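Local coordinates for ribokinase (Cryptococcus neoformans var. grubii serotype A, PDB 6CW5), which probably phosphorylates D-ribose at O-5, using ATP and a divalent cation, most likely magnesium, to give D-ribose 5-phosphate and ADP, at residues 173-178 and 196-201. Residues are numbered along the deposited sequence; the frame is centred on the assembly and turned at random.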
ATOM      1  N   SER A 173      -8.210   3.219 -13.757  1.00 16.00           N
ATOM      2  CA  SER A 173      -9.671   3.275 -13.630  1.00 16.47           C
ATOM      3  C   SER A 173     -10.073   2.755 -12.258  1.00 15.67           C
ATOM      4  O   SER A 173      -9.774   1.594 -11.930  1.00 17.93           O
ATOM      5  CB  SER A 173     -10.354   2.447 -14.720  1.00 19.83           C
ATOM      6  OG  SER A 173     -11.765   2.449 -14.499  1.00 24.80           O
ATOM      7  N   PRO A 174     -10.795   3.534 -11.451  1.00 18.09           N
ATOM      8  CA  PRO A 174     -11.183   4.939 -11.711  1.00 17.32           C
ATOM      9  C   PRO A 174      -9.970   5.849 -11.727  1.00 21.03           C
ATOM     10  O   PRO A 174      -8.936   5.429 -11.254  1.00 17.58           O
ATOM     11  CB  PRO A 174     -12.083   5.276 -10.525  1.00 22.03           C
ATOM     12  CG  PRO A 174     -11.646   4.280  -9.421  1.00 24.72           C
ATOM     13  CD  PRO A 174     -11.338   3.024 -10.178  1.00 20.00           C
ATOM     14  N   MET A 175     -10.093   7.070 -12.256  1.00 19.29           N
ATOM     15  CA  MET A 175      -8.922   7.924 -12.419  1.00 19.27           C
ATOM     16  C   MET A 175      -8.319   8.314 -11.067  1.00 18.82           C
ATOM     17  O   MET A 175      -9.036   8.535 -10.076  1.00 18.46           O
ATOM     18  CB  MET A 175      -9.311   9.179 -13.230  1.00 19.56           C
ATOM     19  CG  MET A 175      -8.142  10.131 -13.562  1.00 19.94           C
ATOM     20  SD  MET A 175      -6.700   9.362 -14.244  1.00 21.00           S
ATOM     21  CE  MET A 175      -7.386   8.595 -15.737  1.00 18.74           C
ATOM     22  N   LEU A 176      -6.987   8.366 -11.034  1.00 16.30           N
ATOM     23  CA  LEU A 176      -6.201   8.806  -9.890  1.00 14.71           C
ATOM     24  C   LEU A 176      -6.298  10.323  -9.768  1.00 17.63           C
ATOM     25  O   LEU A 176      -6.627  11.014 -10.737  1.00 17.02           O
ATOM     26  CB  LEU A 176      -4.720   8.384 -10.063  1.00 15.95           C
ATOM     27  CG  LEU A 176      -4.419   6.878  -9.862  1.00 17.96           C
ATOM     28  CD1 LEU A 176      -5.053   6.028 -10.961  1.00 19.60           C
ATOM     29  CD2 LEU A 176      -2.895   6.647  -9.863  1.00 16.74           C
ATOM     30  N   THR A 177      -6.008  10.854  -8.564  1.00 17.08           N
ATOM     31  CA  THR A 177      -5.965  12.301  -8.406  1.00 19.65           C
ATOM     32  C   THR A 177      -4.770  12.853  -9.180  1.00 16.51           C
ATOM     33  O   THR A 177      -3.807  12.127  -9.460  1.00 17.97           O
ATOM     34  CB  THR A 177      -5.872  12.722  -6.933  1.00 20.86           C
ATOM     35  OG1 THR A 177      -4.551  12.451  -6.427  1.00 16.75           O
ATOM     36  CG2 THR A 177      -6.881  11.968  -6.077  1.00 20.14           C
ATOM     37  N   PRO A 178      -4.796  14.142  -9.542  1.00 17.22           N
ATOM     38  CA  PRO A 178      -3.655  14.674 -10.311  1.00 13.97           C
ATOM     39  C   PRO A 178      -2.345  14.526  -9.566  1.00 17.39           C
ATOM     40  O   PRO A 178      -1.328  14.163 -10.165  1.00 18.84           O
ATOM     41  CB  PRO A 178      -4.053  16.145 -10.546  1.00 16.89           C
ATOM     42  CG  PRO A 178      -5.577  16.066 -10.634  1.00 17.44           C
ATOM     43  CD  PRO A 178      -5.958  15.040  -9.567  1.00 17.88           C
ATOM     44  N   GLU A 196      -9.527   7.954 -24.624  1.00 19.41           N
ATOM     45  CA  GLU A 196      -9.060   9.313 -24.895  1.00 22.41           C
ATOM     46  C   GLU A 196      -9.318  10.257 -23.722  1.00 26.54           C
ATOM     47  O   GLU A 196      -8.546  11.197 -23.504  1.00 25.15           O
ATOM     48  CB  GLU A 196      -9.697   9.874 -26.169  1.00 28.00           C
ATOM     49  CG  GLU A 196     -11.181  10.157 -26.047  1.00 27.90           C
ATOM     50  CD  GLU A 196     -12.073   8.942 -26.266  1.00 42.27           C
ATOM     51  OE1 GLU A 196     -11.582   7.791 -26.236  1.00 32.89           O
ATOM     52  OE2 GLU A 196     -13.291   9.153 -26.478  1.00 42.07           O
ATOM     53  N   GLY A 197     -10.379  10.034 -22.948  1.00 25.04           N
ATOM     54  CA  GLY A 197     -10.615  10.905 -21.803  1.00 24.51           C
ATOM     55  C   GLY A 197      -9.582  10.711 -20.702  1.00 20.93           C
ATOM     56  O   GLY A 197      -9.167  11.676 -20.047  1.00 20.12           O
ATOM     57  N   GLU A 198      -9.149   9.466 -20.487  1.00 19.97           N
ATOM     58  CA  GLU A 198      -8.106   9.207 -19.493  1.00 17.81           C
ATOM     59  C   GLU A 198      -6.756   9.746 -19.955  1.00 19.57           C
ATOM     60  O   GLU A 198      -5.941  10.203 -19.136  1.00 19.58           O
ATOM     61  CB  GLU A 198      -8.028   7.705 -19.208  1.00 20.18           C
ATOM     62  CG  GLU A 198      -9.328   7.209 -18.508  1.00 19.68           C
ATOM     63  CD  GLU A 198      -9.534   5.706 -18.591  1.00 26.01           C
ATOM     64  OE1 GLU A 198      -8.892   5.045 -19.434  1.00 23.50           O
ATOM     65  OE2 GLU A 198     -10.374   5.179 -17.816  1.00 27.19           O
ATOM     66  N   LEU A 199      -6.483   9.667 -21.255  1.00 19.38           N
ATOM     67  CA  LEU A 199      -5.291  10.326 -21.799  1.00 20.84           C
ATOM     68  C   LEU A 199      -5.309  11.817 -21.472  1.00 19.03           C
ATOM     69  O   LEU A 199      -4.304  12.383 -21.036  1.00 19.39           O
ATOM     70  CB  LEU A 199      -5.214  10.119 -23.316  1.00 19.29           C
ATOM     71  CG  LEU A 199      -4.018  10.779 -24.027  1.00 20.80           C
ATOM     72  CD1 LEU A 199      -2.721  10.243 -23.450  1.00 25.50           C
ATOM     73  CD2 LEU A 199      -4.056  10.583 -25.578  1.00 20.90           C
ATOM     74  N   GLY A 200      -6.451  12.475 -21.677  1.00 20.58           N
ATOM     75  CA  GLY A 200      -6.539  13.889 -21.323  1.00 21.00           C
ATOM     76  C   GLY A 200      -6.354  14.142 -19.833  1.00 21.45           C
ATOM     77  O   GLY A 200      -5.769  15.155 -19.430  1.00 22.37           O
ATOM     78  N   ASP A 201      -6.869  13.244 -18.991  1.00 23.10           N
ATOM     79  CA  ASP A 201      -6.683  13.414 -17.545  1.00 20.95           C
ATOM     80  C   ASP A 201      -5.207  13.437 -17.193  1.00 21.05           C
ATOM     81  O   ASP A 201      -4.767  14.246 -16.374  1.00 20.48           O
ATOM     82  CB  ASP A 201      -7.372  12.294 -16.752  1.00 20.53           C
ATOM     83  CG  ASP A 201      -8.877  12.387 -16.764  1.00 31.06           C
ATOM     84  OD1 ASP A 201      -9.418  13.508 -16.869  1.00 30.44           O
ATOM     85  OD2 ASP A 201      -9.513  11.317 -16.649  1.00 25.91           O
TER
HETATM   86  O   HOH W   1     -11.778   2.961 -17.622  1.00 38.37           O
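Met175 lays its bent thioether chain over one turn of helix 196-205, between Glu198 and Asp201, which lie three residues apart on it. In the ribokinase (PfkB) fold this joins the loop that leads from strand 167-170 to helix 178-183 to the first turns of the helix that follows the neighbouring parallel strand 191-195. CG of Met175 stands anti to the backbone N (chi1 -176°), and bends at chi2 and chi3 turn the terminal methyl onto the helix. That methyl, CE, sits 3.6 Å from CB of Glu198, and Met175 CE is also 3.7 Å from Glu198 CG, so the glutamate offers its aliphatic stem. The Asp201 side chain runs past Met175 in the opposite sense; Met175 SD lies 3.9 Å from Asp201 CB, while Asp201 OD2 is 3.6 Å from Met175 CG in a van der Waals contact. Leu181 and Leu202 also touch Met175. No direct hydrogen bond links the segments. Just before the cis peptide bond to Pro174, Ser173 CB passes 4.1 Å from Glu198 OE2, at the end of a chain extended beyond CG. The helix start is tied to the nucleotide site, because Asn195, seen binding ADP in a crystal structure of this protein though not in this chain, accepts a hydrogen bond at OD1 from Glu198 N. The side chain of Ser173 lies beside that of Lys51, a predicted substrate-binding residue. One water bridges the gap, donating to Glu198 OE2 at 2.6 Å and meeting Ser173 OG in a weak 3.2 Å hydrogen bond.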